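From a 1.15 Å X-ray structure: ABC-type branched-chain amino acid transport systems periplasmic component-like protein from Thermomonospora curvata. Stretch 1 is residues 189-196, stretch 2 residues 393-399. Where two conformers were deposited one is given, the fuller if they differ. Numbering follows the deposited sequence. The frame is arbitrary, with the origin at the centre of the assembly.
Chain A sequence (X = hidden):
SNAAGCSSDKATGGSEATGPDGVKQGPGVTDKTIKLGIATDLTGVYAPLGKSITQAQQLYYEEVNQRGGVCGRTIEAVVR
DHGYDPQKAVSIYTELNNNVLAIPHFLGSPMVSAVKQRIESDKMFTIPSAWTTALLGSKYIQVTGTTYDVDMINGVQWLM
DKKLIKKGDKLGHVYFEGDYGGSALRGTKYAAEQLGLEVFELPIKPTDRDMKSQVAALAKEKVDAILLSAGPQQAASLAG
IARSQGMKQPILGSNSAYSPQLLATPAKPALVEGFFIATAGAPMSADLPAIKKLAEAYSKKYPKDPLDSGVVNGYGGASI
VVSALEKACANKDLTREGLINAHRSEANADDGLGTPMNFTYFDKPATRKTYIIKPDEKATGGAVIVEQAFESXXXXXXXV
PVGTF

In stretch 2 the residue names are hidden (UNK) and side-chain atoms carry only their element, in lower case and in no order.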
# COMPACT_ATOMS: atom_id res chain seq x y z
N LYS A 189 2.06 15.98 -11.72
CA LYS A 189 1.89 17.36 -12.19
C LYS A 189 2.80 18.30 -11.46
O LYS A 189 3.31 19.27 -12.07
CB LYS A 189 0.45 17.75 -12.08
CG LYS A 189 -0.40 16.95 -13.07
CD LYS A 189 -1.86 17.11 -12.82
CE LYS A 189 -2.28 18.51 -13.18
NZ LYS A 189 -3.74 18.47 -13.20
N TYR A 190 3.07 18.05 -10.17
CA TYR A 190 4.02 18.90 -9.43
C TYR A 190 5.39 18.76 -10.03
O TYR A 190 6.10 19.74 -10.32
CB TYR A 190 4.01 18.54 -7.96
CG TYR A 190 5.00 19.34 -7.17
CD1 TYR A 190 4.70 20.65 -6.78
CD2 TYR A 190 6.24 18.82 -6.84
CE1 TYR A 190 5.60 21.38 -6.08
CE2 TYR A 190 7.13 19.60 -6.10
CZ TYR A 190 6.79 20.90 -5.71
OH TYR A 190 7.66 21.66 -4.97
N ALA A 191 5.82 17.51 -10.19
CA ALA A 191 7.11 17.26 -10.77
C ALA A 191 7.22 17.88 -12.17
O ALA A 191 8.24 18.47 -12.54
CB ALA A 191 7.41 15.78 -10.80
N ALA A 192 6.19 17.73 -12.96
CA ALA A 192 6.20 18.26 -14.34
C ALA A 192 6.31 19.80 -14.35
O ALA A 192 7.06 20.34 -15.12
CB ALA A 192 4.96 17.84 -15.08
N GLU A 193 5.60 20.44 -13.46
CA GLU A 193 5.72 21.89 -13.36
C GLU A 193 7.12 22.31 -12.97
O GLU A 193 7.69 23.29 -13.52
CB GLU A 193 4.67 22.47 -12.37
CG GLU A 193 4.53 23.98 -12.29
CD GLU A 193 4.07 24.56 -13.61
OE1 GLU A 193 2.98 24.17 -14.11
OE2 GLU A 193 4.79 25.40 -14.14
N GLN A 194 7.69 21.62 -11.99
CA GLN A 194 9.00 21.98 -11.50
C GLN A 194 10.11 21.70 -12.49
O GLN A 194 11.07 22.44 -12.55
CB GLN A 194 9.27 21.29 -10.16
CG GLN A 194 8.43 21.80 -9.00
CD GLN A 194 8.97 23.12 -8.47
OE1 GLN A 194 9.62 23.88 -9.18
NE2 GLN A 194 8.73 23.38 -7.24
N LEU A 195 9.99 20.61 -13.25
CA LEU A 195 11.00 20.11 -14.16
C LEU A 195 10.83 20.52 -15.59
O LEU A 195 11.70 20.20 -16.40
CB LEU A 195 11.09 18.59 -14.07
CG LEU A 195 11.50 18.02 -12.70
CD1 LEU A 195 11.32 16.52 -12.65
CD2 LEU A 195 12.92 18.41 -12.32
N GLY A 196 9.73 21.19 -15.93
CA GLY A 196 9.55 21.62 -17.31
C GLY A 196 9.04 20.55 -18.25
O GLY A 196 9.45 20.51 -19.39
N UNK A 393 15.20 15.83 -3.43
CA UNK A 393 14.95 17.21 -2.95
C UNK A 393 13.60 17.71 -3.38
O UNK A 393 12.90 18.39 -2.63
o UNK A 393 16.94 18.99 -0.63
c UNK A 393 17.38 17.89 -2.72
c UNK A 393 16.05 18.15 -3.40
c UNK A 393 17.35 17.95 -1.21
o UNK A 393 17.75 16.95 -0.56
N UNK A 394 13.21 17.36 -4.59
CA UNK A 394 11.96 17.72 -5.12
C UNK A 394 10.82 17.24 -4.22
O UNK A 394 9.88 17.98 -3.90
c UNK A 394 10.76 16.77 -8.72
c UNK A 394 10.72 19.02 -7.68
c UNK A 394 10.74 17.54 -7.39
c UNK A 394 11.90 17.12 -6.53
N UNK A 395 10.88 15.96 -3.82
CA UNK A 395 9.88 15.43 -2.92
C UNK A 395 9.98 15.98 -1.50
O UNK A 395 8.98 16.13 -0.82
c UNK A 395 9.95 13.92 -2.86
N UNK A 396 11.20 16.26 -1.05
CA UNK A 396 11.41 16.76 0.29
C UNK A 396 10.74 18.13 0.48
O UNK A 396 10.23 18.39 1.53
c UNK A 396 13.30 17.40 1.93
c UNK A 396 12.90 16.96 0.52
n UNK A 396 16.92 17.70 3.14
c UNK A 396 15.45 17.56 3.34
c UNK A 396 14.85 17.33 2.00
N UNK A 397 10.74 18.99 -0.55
CA UNK A 397 10.25 20.35 -0.44
C UNK A 397 8.79 20.48 -0.83
O UNK A 397 8.20 21.53 -0.60
o UNK A 397 12.84 21.05 0.45
n UNK A 397 13.47 21.69 -1.56
c UNK A 397 11.14 21.33 -1.22
c UNK A 397 12.57 21.35 -0.71
N UNK A 398 8.23 19.45 -1.44
CA UNK A 398 6.85 19.42 -1.86
C UNK A 398 5.94 19.51 -0.66
O UNK A 398 6.18 18.95 0.40
c UNK A 398 4.42 18.44 -3.82
c UNK A 398 3.25 16.34 -2.55
c UNK A 398 5.16 17.74 -2.87
o UNK A 398 1.27 16.73 -3.82
c UNK A 398 6.61 18.06 -2.53
c UNK A 398 3.15 18.11 -4.13
c UNK A 398 2.54 17.03 -3.49
c UNK A 398 4.52 16.70 -2.24
N UNK A 399 4.85 20.28 -0.85
CA UNK A 399 3.79 20.44 0.14
C UNK A 399 2.75 19.38 -0.01
O UNK A 399 2.04 19.33 -1.00
c UNK A 399 3.15 21.82 0.00
o UNK A 399 4.21 23.36 2.41
n UNK A 399 6.07 22.58 1.40
c UNK A 399 4.08 22.97 0.08
c UNK A 399 4.81 22.97 1.38
O HOH W 1 9.92 20.69 -4.31
O HOH W 2 7.08 22.96 -2.73

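Position 393 opens the short helix of stretch 2. Its side chain has three carbons, the third carrying two oxygens, and nothing of stretch 1 lies within reach. A carboxylate on a two-carbon stem is glutamate, Glu 393. Exposed, the position suits a charged group, while its backbone O accepts a helical hydrogen bond from the N of 397, 3.1 Å away.

At position 394 there are four carbons, forked at the second. One tip lies 3.7 Å from Gln 194 CB and 4.0 Å from Tyr 190 CE2, the other 4.1 Å from Ala 191 CB and 4.0 Å from Leu 195 CD1. A fork one carbon beyond CB identifies leucine, Leu 394, the first tip being CD1 and the second CD2. Although its CA-to-CB bond runs sideways, the chain, with chi1 t and chi2 p, brings its end nearer and sets it as a knob among these four residues. A branched apolar tip fills the hollow.

Position 395 has a single carbon, CB, which points away from stretch 1. This is alanine, Ala 395; it is buried, and its compact methyl suits a helix face packed into the interior.

Position 396 carries four carbons in a row ending in nitrogen, extended and clear of stretch 1: lysine, Lys 396. All four chi angles are t, as an exposed chain readily allows. Its NZ lies 3.9 Å from Glu 393 OE2, a long salt bridge one turn back along the helix.

At position 397 two carbons are followed by one oxygen and one nitrogen; the side chain's nearest approach to stretch 1 is CB to Tyr 190 OH, 5.1 Å. An amide on a short stem is asparagine, Asn 397. The polar amide suits this exposed place, and it is the backbone O that matters to the contact.

Position 398 shows one carbon, then a six-carbon ring bearing an oxygen; a ring carbon lies 3.5 Å from Tyr 190 CG, over one face of that ring. This is tyrosine, Tyr 398, and that atom is CD1. The planes meet at 59° with centroids 4.7 Å apart, an edge-to-face pair to which a flat ring lends its edge. The residue is buried, and its hydroxyl is satisfied by a hydrogen bond elsewhere in the structure.

Position 399 has three carbons, the third carrying oxygen and nitrogen, and its side chain makes no contact with stretch 1: glutamine, Gln 399. Its polar amide suits an exposed place, and the stem is long enough for NE2 to donate to Asn 397 O at 3.1 Å.

The contact centres on Tyr 190 and Leu 394, and no direct hydrogen bond crosses it. Apolar packing is supplemented by two waters: water 1 lies 2.5 Å from Tyr 190 OH and donates to Leu 394 O at 2.7 Å; water 2 lies 2.7 Å from Tyr 190 OH and donates to Asn 397 O at 2.8 Å. Within its own helix, Tyr 190 OH also accepts from Gln 194 NE2 at 3.0 Å.

Stretch 2 (393-399) ELAKNYQ
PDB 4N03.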